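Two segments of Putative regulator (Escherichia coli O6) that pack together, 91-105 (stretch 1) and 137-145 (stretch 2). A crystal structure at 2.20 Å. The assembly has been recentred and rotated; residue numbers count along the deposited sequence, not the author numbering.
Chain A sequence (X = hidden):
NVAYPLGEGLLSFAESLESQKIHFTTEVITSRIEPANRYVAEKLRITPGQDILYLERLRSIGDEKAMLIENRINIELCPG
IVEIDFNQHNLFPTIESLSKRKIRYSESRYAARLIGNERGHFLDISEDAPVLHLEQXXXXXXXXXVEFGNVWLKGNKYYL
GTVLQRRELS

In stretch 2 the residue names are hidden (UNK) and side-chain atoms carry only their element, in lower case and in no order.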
ATOM      1  N   LEU A  91      -3.657   3.566 -14.507  1.00 23.34           N
ATOM      2  CA  LEU A  91      -2.374   2.951 -14.815  1.00 21.82           C
ATOM      3  C   LEU A  91      -2.396   1.454 -14.578  1.00 20.23           C
ATOM      4  O   LEU A  91      -2.126   0.701 -15.489  1.00 19.91           O
ATOM      5  CB  LEU A  91      -1.248   3.581 -13.984  1.00 21.58           C
ATOM      6  CG  LEU A  91       0.113   2.968 -14.147  1.00 19.35           C
ATOM      7  CD1 LEU A  91       0.580   2.905 -15.646  1.00 18.90           C
ATOM      8  CD2 LEU A  91       1.077   3.758 -13.303  1.00 19.16           C
ATOM      9  N   PHE A  92      -2.747   1.029 -13.370  1.00 19.14           N
ATOM     10  CA  PHE A  92      -2.603  -0.360 -13.005  1.00 18.77           C
ATOM     11  C   PHE A  92      -3.615  -1.315 -13.663  1.00 18.55           C
ATOM     12  O   PHE A  92      -3.214  -2.377 -14.153  1.00 18.13           O
ATOM     13  CB  PHE A  92      -2.474  -0.492 -11.507  1.00 19.49           C
ATOM     14  CG  PHE A  92      -1.184   0.083 -11.003  1.00 20.93           C
ATOM     15  CD1 PHE A  92       0.010  -0.618 -11.148  1.00 22.69           C
ATOM     16  CD2 PHE A  92      -1.131   1.361 -10.480  1.00 23.79           C
ATOM     17  CE1 PHE A  92       1.226  -0.075 -10.737  1.00 22.64           C
ATOM     18  CE2 PHE A  92       0.105   1.901 -10.035  1.00 22.87           C
ATOM     19  CZ  PHE A  92       1.267   1.172 -10.173  1.00 23.66           C
ATOM     20  N   PRO A  93      -4.882  -0.904 -13.781  1.00 17.49           N
ATOM     21  CA  PRO A  93      -5.801  -1.649 -14.625  1.00 17.63           C
ATOM     22  C   PRO A  93      -5.288  -1.828 -16.024  1.00 17.87           C
ATOM     23  O   PRO A  93      -5.467  -2.895 -16.599  1.00 17.51           O
ATOM     24  CB  PRO A  93      -7.049  -0.768 -14.636  1.00 18.18           C
ATOM     25  CG  PRO A  93      -7.027  -0.110 -13.257  1.00 18.07           C
ATOM     26  CD  PRO A  93      -5.555   0.187 -13.062  1.00 18.35           C
ATOM     27  N   THR A  94      -4.615  -0.806 -16.564  1.00 18.13           N
ATOM     28  CA  THR A  94      -4.109  -0.883 -17.917  1.00 18.49           C
ATOM     29  C   THR A  94      -2.922  -1.843 -18.045  1.00 18.49           C
ATOM     30  O   THR A  94      -2.789  -2.547 -19.047  1.00 20.11           O
ATOM     31  CB  THR A  94      -3.724   0.526 -18.465  1.00 19.18           C
ATOM     32  OG1 THR A  94      -4.853   1.420 -18.387  1.00 22.05           O
ATOM     33  CG2 THR A  94      -3.270   0.456 -19.909  1.00 15.31           C
ATOM     34  N   ILE A  95      -2.042  -1.836 -17.062  1.00 18.42           N
ATOM     35  CA  ILE A  95      -0.932  -2.787 -16.967  1.00 17.27           C
ATOM     36  C   ILE A  95      -1.534  -4.197 -17.007  1.00 17.51           C
ATOM     37  O   ILE A  95      -1.100  -5.036 -17.791  1.00 16.81           O
ATOM     38  CB  ILE A  95      -0.095  -2.482 -15.689  1.00 17.47           C
ATOM     39  CG1 ILE A  95       0.714  -1.180 -15.911  1.00 16.00           C
ATOM     40  CG2 ILE A  95       0.792  -3.653 -15.268  1.00 18.12           C
ATOM     41  CD1 ILE A  95       1.556  -0.704 -14.679  1.00 14.37           C
ATOM     42  N   GLU A  96      -2.605  -4.413 -16.238  1.00 16.75           N
ATOM     43  CA  GLU A  96      -3.219  -5.730 -16.135  1.00 16.65           C
ATOM     44  C   GLU A  96      -3.859  -6.152 -17.434  1.00 17.18           C
ATOM     45  O   GLU A  96      -3.593  -7.257 -17.862  1.00 17.69           O
ATOM     46  CB  GLU A  96      -4.221  -5.810 -14.959  1.00 16.80           C
ATOM     47  CG  GLU A  96      -3.548  -5.814 -13.578  1.00 17.51           C
ATOM     48  CD  GLU A  96      -4.501  -6.176 -12.475  1.00 20.99           C
ATOM     49  OE1 GLU A  96      -5.705  -5.933 -12.667  1.00 25.80           O
ATOM     50  OE2 GLU A  96      -4.104  -6.765 -11.442  1.00 19.38           O
ATOM     51  N   SER A  97      -4.630  -5.278 -18.095  1.00 16.67           N
ATOM     52  CA  SER A  97      -5.189  -5.615 -19.386  1.00 17.73           C
ATOM     53  C   SER A  97      -4.182  -5.950 -20.454  1.00 17.69           C
ATOM     54  O   SER A  97      -4.339  -6.946 -21.175  1.00 17.74           O
ATOM     55  CB  SER A  97      -6.047  -4.482 -19.990  1.00 18.53           C
ATOM     56  OG  SER A  97      -6.992  -3.952 -19.092  1.00 21.64           O
ATOM     57  N   LEU A  98      -3.214  -5.065 -20.628  1.00 17.29           N
ATOM     58  CA  LEU A  98      -2.219  -5.243 -21.657  1.00 17.48           C
ATOM     59  C   LEU A  98      -1.298  -6.440 -21.419  1.00 17.37           C
ATOM     60  O   LEU A  98      -0.863  -7.065 -22.364  1.00 18.30           O
ATOM     61  CB  LEU A  98      -1.372  -3.980 -21.805  1.00 17.41           C
ATOM     62  CG  LEU A  98      -2.108  -2.728 -22.280  1.00 18.00           C
ATOM     63  CD1 LEU A  98      -1.126  -1.587 -22.444  1.00 19.60           C
ATOM     64  CD2 LEU A  98      -2.865  -2.970 -23.544  1.00 16.12           C
ATOM     65  N   SER A  99      -0.984  -6.759 -20.174  1.00 16.87           N
ATOM     66  CA  SER A  99      -0.144  -7.912 -19.873  1.00 16.16           C
ATOM     67  C   SER A  99      -0.945  -9.227 -19.865  1.00 16.09           C
ATOM     68  O   SER A  99      -0.398 -10.303 -20.043  1.00 15.56           O
ATOM     69  CB  SER A  99       0.489  -7.685 -18.494  1.00 17.29           C
ATOM     70  OG  SER A  99      -0.507  -7.507 -17.487  1.00 16.70           O
ATOM     71  N   LYS A 100      -2.255  -9.116 -19.674  1.00 15.91           N
ATOM     72  CA  LYS A 100      -3.122 -10.223 -19.278  1.00 16.14           C
ATOM     73  C   LYS A 100      -2.593 -10.984 -18.044  1.00 14.70           C
ATOM     74  O   LYS A 100      -2.709 -12.194 -17.953  1.00 12.80           O
ATOM     75  CB  LYS A 100      -3.436 -11.133 -20.467  1.00 16.96           C
ATOM     76  CG  LYS A 100      -3.849 -10.341 -21.754  1.00 21.16           C
ATOM     77  CD  LYS A 100      -4.138 -11.254 -22.966  1.00 26.29           C
ATOM     78  CE  LYS A 100      -3.919 -10.520 -24.350  1.00 29.90           C
ATOM     79  NZ  LYS A 100      -2.548 -10.701 -25.009  1.00 32.52           N
ATOM     80  N   ARG A 101      -1.995 -10.235 -17.119  1.00 13.95           N
ATOM     81  CA  ARG A 101      -1.465 -10.764 -15.870  1.00 13.43           C
ATOM     82  C   ARG A 101      -2.112  -9.995 -14.719  1.00 13.70           C
ATOM     83  O   ARG A 101      -2.420  -8.832 -14.900  1.00 15.54           O
ATOM     84  CB  ARG A 101       0.035 -10.582 -15.810  1.00 13.14           C
ATOM     85  CG  ARG A 101       0.789 -11.413 -16.788  1.00 14.26           C
ATOM     86  CD  ARG A 101       2.334 -11.161 -16.709  1.00 14.29           C
ATOM     87  NE  ARG A 101       3.065 -11.905 -17.766  1.00 13.42           N
ATOM     88  CZ  ARG A 101       3.623 -13.093 -17.595  1.00 12.92           C
ATOM     89  NH1 ARG A 101       3.509 -13.709 -16.426  1.00 10.38           N
ATOM     90  NH2 ARG A 101       4.253 -13.699 -18.600  1.00 14.95           N
ATOM     91  N   LYS A 102      -2.306 -10.621 -13.553  1.00 12.69           N
ATOM     92  CA  LYS A 102      -2.782  -9.932 -12.379  1.00 12.36           C
ATOM     93  C   LYS A 102      -1.592  -9.496 -11.559  1.00 11.83           C
ATOM     94  O   LYS A 102      -0.603 -10.192 -11.473  1.00 11.17           O
ATOM     95  CB  LYS A 102      -3.738 -10.834 -11.542  1.00 12.94           C
ATOM     96  CG  LYS A 102      -5.110 -11.051 -12.250  1.00 15.83           C
ATOM     97  CD  LYS A 102      -5.719 -12.460 -12.107  1.00 21.57           C
ATOM     98  CE  LYS A 102      -6.397 -12.982 -13.464  1.00 25.75           C
ATOM     99  NZ  LYS A 102      -7.090 -14.402 -13.505  1.00 25.01           N
ATOM    100  N   ILE A 103      -1.710  -8.324 -10.952  1.00 11.76           N
ATOM    101  CA  ILE A 103      -0.826  -7.874  -9.879  1.00 11.94           C
ATOM    102  C   ILE A 103      -1.107  -8.591  -8.580  1.00 11.76           C
ATOM    103  O   ILE A 103      -2.217  -8.554  -8.074  1.00 13.06           O
ATOM    104  CB  ILE A 103      -0.933  -6.348  -9.712  1.00 12.87           C
ATOM    105  CG1 ILE A 103      -0.379  -5.687 -11.002  1.00 12.58           C
ATOM    106  CG2 ILE A 103      -0.189  -5.870  -8.442  1.00 10.83           C
ATOM    107  CD1 ILE A 103      -0.653  -4.221 -11.057  1.00 17.01           C
ATOM    108  N   ARG A 104      -0.096  -9.290  -8.070  1.00 11.38           N
ATOM    109  CA  ARG A 104      -0.203 -10.110  -6.926  1.00 10.75           C
ATOM    110  C   ARG A 104       0.584  -9.713  -5.699  1.00 11.70           C
ATOM    111  O   ARG A 104       0.232 -10.207  -4.624  1.00 10.72           O
ATOM    112  CB  ARG A 104       0.180 -11.541  -7.266  1.00 12.29           C
ATOM    113  CG  ARG A 104      -0.642 -12.102  -8.438  1.00 12.02           C
ATOM    114  CD  ARG A 104      -0.360 -13.571  -8.615  1.00 10.90           C
ATOM    115  NE  ARG A 104      -0.979 -14.024  -9.846  1.00  9.93           N
ATOM    116  CZ  ARG A 104      -2.183 -14.549  -9.934  1.00 14.16           C
ATOM    117  NH1 ARG A 104      -2.921 -14.753  -8.828  1.00 13.43           N
ATOM    118  NH2 ARG A 104      -2.649 -14.921 -11.144  1.00 15.21           N
ATOM    119  N   TYR A 105       1.600  -8.864  -5.847  1.00 11.79           N
ATOM    120  CA  TYR A 105       2.418  -8.398  -4.734  1.00 13.13           C
ATOM    121  C   TYR A 105       2.929  -7.005  -4.926  1.00 12.23           C
ATOM    122  O   TYR A 105       3.166  -6.540  -6.060  1.00 12.51           O
ATOM    123  CB  TYR A 105       3.695  -9.227  -4.470  1.00 14.03           C
ATOM    124  CG  TYR A 105       3.498 -10.707  -4.441  1.00 20.17           C
ATOM    125  CD1 TYR A 105       3.378 -11.395  -3.206  1.00 28.03           C
ATOM    126  CD2 TYR A 105       3.462 -11.451  -5.613  1.00 24.12           C
ATOM    127  CE1 TYR A 105       3.188 -12.788  -3.166  1.00 29.85           C
ATOM    128  CE2 TYR A 105       3.296 -12.838  -5.575  1.00 27.90           C
ATOM    129  CZ  TYR A 105       3.151 -13.487  -4.356  1.00 30.13           C
ATOM    130  OH  TYR A 105       2.959 -14.855  -4.320  1.00 37.00           O
ATOM    131  N   UNK A 137       7.578  -1.327  -5.095  1.00 12.17           N
ATOM    132  CA  UNK A 137       7.845  -2.258  -6.171  1.00 12.42           C
ATOM    133  C   UNK A 137       6.582  -3.100  -6.293  1.00 11.75           C
ATOM    134  O   UNK A 137       6.138  -3.643  -5.328  1.00 10.74           O
ATOM    135  c   UNK A 137       9.085  -3.111  -5.838  1.00 11.62           C
ATOM    136  c   UNK A 137       9.707  -3.964  -6.940  1.00 14.75           C
ATOM    137  c   UNK A 137      10.981  -4.674  -6.471  1.00 14.75           C
ATOM    138  c   UNK A 137       9.979  -3.180  -8.209  1.00  6.17           C
ATOM    139  N   UNK A 138       6.063  -3.216  -7.508  1.00 12.91           N
ATOM    140  CA  UNK A 138       4.813  -3.903  -7.844  1.00 12.66           C
ATOM    141  C   UNK A 138       5.128  -5.080  -8.764  1.00 13.00           C
ATOM    142  O   UNK A 138       5.909  -4.930  -9.699  1.00 14.40           O
ATOM    143  c   UNK A 138       2.495  -3.617  -8.891  1.00 10.73           C
ATOM    144  c   UNK A 138       3.520  -1.720  -7.514  1.00 10.59           C
ATOM    145  c   UNK A 138       3.813  -2.907  -8.501  1.00 12.33           C
ATOM    146  N   UNK A 139       4.551  -6.260  -8.462  1.00 13.11           N
ATOM    147  CA  UNK A 139       4.912  -7.533  -9.078  1.00 12.73           C
ATOM    148  C   UNK A 139       3.674  -8.199  -9.637  1.00 14.53           C
ATOM    149  O   UNK A 139       2.597  -8.165  -9.013  1.00 14.88           O
ATOM    150  c   UNK A 139       5.430  -8.527  -8.062  1.00 13.22           C
ATOM    151  c   UNK A 139       9.078  -7.599  -5.966  1.00 16.40           C
ATOM    152  c   UNK A 139       6.720  -8.159  -7.386  1.00 14.36           C
ATOM    153  c   UNK A 139       7.904  -6.897  -5.677  1.00 13.25           C
ATOM    154  c   UNK A 139       7.874  -8.859  -7.655  1.00 15.14           C
ATOM    155  c   UNK A 139       9.061  -8.576  -6.958  1.00 17.38           C
ATOM    156  c   UNK A 139       6.742  -7.207  -6.389  1.00 15.41           C
ATOM    157  N   UNK A 140       3.839  -8.860 -10.784  1.00 14.09           N
ATOM    158  CA  UNK A 140       2.892  -9.858 -11.218  1.00 15.20           C
ATOM    159  C   UNK A 140       3.066 -11.171 -10.481  1.00 16.70           C
ATOM    160  O   UNK A 140       2.122 -11.839 -10.114  1.00 19.34           O
ATOM    161  c   UNK A 140       2.700  -9.007 -13.598  1.00 13.31           C
ATOM    162  c   UNK A 140       3.120 -10.126 -12.689  1.00 15.56           C
ATOM    163  c   UNK A 140       3.517  -8.634 -14.652  1.00 15.01           C
ATOM    164  c   UNK A 140       1.929  -7.004 -15.397  1.00 13.51           C
ATOM    165  c   UNK A 140       1.103  -7.341 -14.314  1.00 13.86           C
ATOM    166  c   UNK A 140       3.119  -7.640 -15.572  1.00 14.70           C
ATOM    167  c   UNK A 140       1.479  -8.350 -13.430  1.00 14.36           C
ATOM    168  N   UNK A 141       4.287 -11.606 -10.322  1.00 17.50           N
ATOM    169  CA  UNK A 141       4.525 -12.824  -9.611  1.00 18.08           C
ATOM    170  C   UNK A 141       5.726 -12.529  -8.779  1.00 20.20           C
ATOM    171  O   UNK A 141       6.408 -11.516  -8.997  1.00 18.56           O
ATOM    172  c   UNK A 141       4.813 -14.009 -10.538  1.00 18.47           C
ATOM    173  o   UNK A 141       6.068 -13.849 -11.201  1.00 16.11           O
ATOM    174  N   UNK A 142       5.991 -13.430  -7.851  1.00 22.64           N
ATOM    175  CA  UNK A 142       7.069 -13.260  -6.923  1.00 25.61           C
ATOM    176  C   UNK A 142       8.368 -13.011  -7.668  1.00 26.32           C
ATOM    177  O   UNK A 142       9.217 -12.293  -7.193  1.00 29.49           O
ATOM    178  c   UNK A 142       6.187 -15.508  -2.254  1.00 51.47           C
ATOM    179  c   UNK A 142       7.197 -14.519  -6.053  1.00 26.77           C
ATOM    180  n   UNK A 142       6.761 -14.523  -1.549  1.00 52.81           N
ATOM    181  n   UNK A 142       5.021 -16.011  -1.837  1.00 54.16           N
ATOM    182  c   UNK A 142       7.879 -14.269  -4.743  1.00 32.46           C
ATOM    183  n   UNK A 142       6.752 -16.003  -3.368  1.00 47.20           N
ATOM    184  c   UNK A 142       8.027 -15.564  -3.949  1.00 41.00           C
ATOM    185  N   UNK A 143       8.531 -13.563  -8.851  1.00 26.01           N
ATOM    186  CA  UNK A 143       9.772 -13.387  -9.579  1.00 26.22           C
ATOM    187  C   UNK A 143       9.713 -12.419 -10.746  1.00 23.61           C
ATOM    188  O   UNK A 143      10.665 -12.305 -11.467  1.00 23.40           O
ATOM    189  o   UNK A 143       8.839 -16.987  -7.871  1.00 48.50           O
ATOM    190  c   UNK A 143      10.578 -15.780  -9.076  1.00 34.02           C
ATOM    191  o   UNK A 143       9.446 -17.744  -9.860  1.00 50.46           O
ATOM    192  c   UNK A 143       9.535 -16.905  -8.922  1.00 43.05           C
ATOM    193  c   UNK A 143      10.215 -14.745 -10.150  1.00 27.76           C
ATOM    194  N   UNK A 144       8.604 -11.722 -10.925  1.00 21.07           N
ATOM    195  CA  UNK A 144       8.403 -10.848 -12.058  1.00 18.16           C
ATOM    196  C   UNK A 144       7.849  -9.475 -11.628  1.00 16.56           C
ATOM    197  O   UNK A 144       6.642  -9.251 -11.635  1.00 15.58           O
ATOM    198  c   UNK A 144       8.501 -10.941 -15.205  1.00 21.00           C
ATOM    199  c   UNK A 144       7.172 -11.039 -14.411  1.00 20.67           C
ATOM    200  c   UNK A 144       6.194 -12.087 -15.057  1.00 18.48           C
ATOM    201  c   UNK A 144       7.439 -11.539 -13.012  1.00 18.79           C
ATOM    202  N   UNK A 145       8.733  -8.529 -11.281  1.00 13.87           N
ATOM    203  CA  UNK A 145       8.353  -7.149 -11.084  1.00 13.26           C
ATOM    204  C   UNK A 145       7.870  -6.522 -12.381  1.00 11.66           C
ATOM    205  O   UNK A 145       8.246  -6.979 -13.460  1.00 12.64           O
ATOM    206  c   UNK A 145       9.673  -6.477 -10.605  1.00 12.90           C
ATOM    207  c   UNK A 145      10.560  -7.552 -10.287  1.00 13.92           C
ATOM    208  c   UNK A 145      10.183  -8.679 -11.192  1.00 14.92           C
TER
HETATM  209  O   HOH W   1       4.114 -15.849  -7.428  1.00  5.72           O

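Position 137 carries four carbons, forked at the second, and CA-to-CB points away from stretch 1. A fork one carbon beyond CB is leucine's, so this is L137, and its side chain stays clear of the other stretch.

Position 138 has three carbons, two of them on CB, and one branch carbon lies 3.5 Å from I103 CG2 and 4.2 Å from F92 CE1. This is a valine, V138, and the branch is its CG1, so a short branched side chain meets both the helix and the segment after it. Its CA also makes a CA-H...O contact, 3.6 Å from Y105 O.

Position 139 shows one carbon and then a six-carbon ring, with no oxygen at its tip. Its backbone N is 2.8 Å from Y105 O and its CB 4.1 Å from Y105 CB. This is phenylalanine, F139. Its backbone pairs with Y105 in an antiparallel bridge: F139 N donates to Y105 O, and F139 O accepts from R104 N at 3.1 Å and, weakly, from Y105 N at 3.4 Å. The two side chains share one face of the sheet.

Position 140 again has one carbon and a six-carbon ring. CA-to-CB points away overall, yet the ring end comes back to stretch 1, near I95, S99, R101, K102 and I103. A bare ring makes it F140. Its CZ is 3.5 Å from I95 CG2 and 3.2 Å from S99 OG, and its CE1 is 4.0 Å from I103 CG1. R101 CB sits over the ring face, 3.7 Å from the centroid, a CH-pi contact, while K102 O lies at the ring edge, 3.4 Å from F140 CD1.

Position 141 has one carbon and one oxygen, unbranched; its CA-to-CB bond points away, and its backbone C lies 4.0 Å from Y105 CE2. This is serine, S141, and it begins a type I turn that runs to 144.

Position 142 has three carbons, a nitrogen, then a carbon bearing two more nitrogens, one of them 3.4 Å from Y105 OH. Only arginine fits, so this is R142. Y105 OH lies over one face of its guanidinium, but the angle to R142 NH2 is too poor for a hydrogen bond. A water accepts from R142 N at 3.1 Å and lies 3.5 Å from Y105 OH, a weak link.

Position 143 has three carbons, the third with two oxygens, and makes no contact with stretch 1: glutamate, E143.

Position 144 has four carbons forked at the second, CA-to-CB pointing toward stretch 1, and an end carbon 3.4 Å from R101 NH1. This is leucine, L144, whose CD2 packs over one face of the R101 guanidinium.

Position 145 has three carbons closing a ring onto its own backbone nitrogen and makes no contact: proline, P145.

The contact works by fixing register with backbone and filling space with side chains. The bridge at Y105 and F139 sets the strands, and the chain then turns a corner at F140, the residue with the largest area covered by the other stretch. The pocket is itself braced: S99 OG donates to I95 O at 2.6 Å and accepts from R101 N at 3.1 Å, holding the helix end and the following loop together beside that ring.

Stretch 2, residues 137-145: LVFFSRELP
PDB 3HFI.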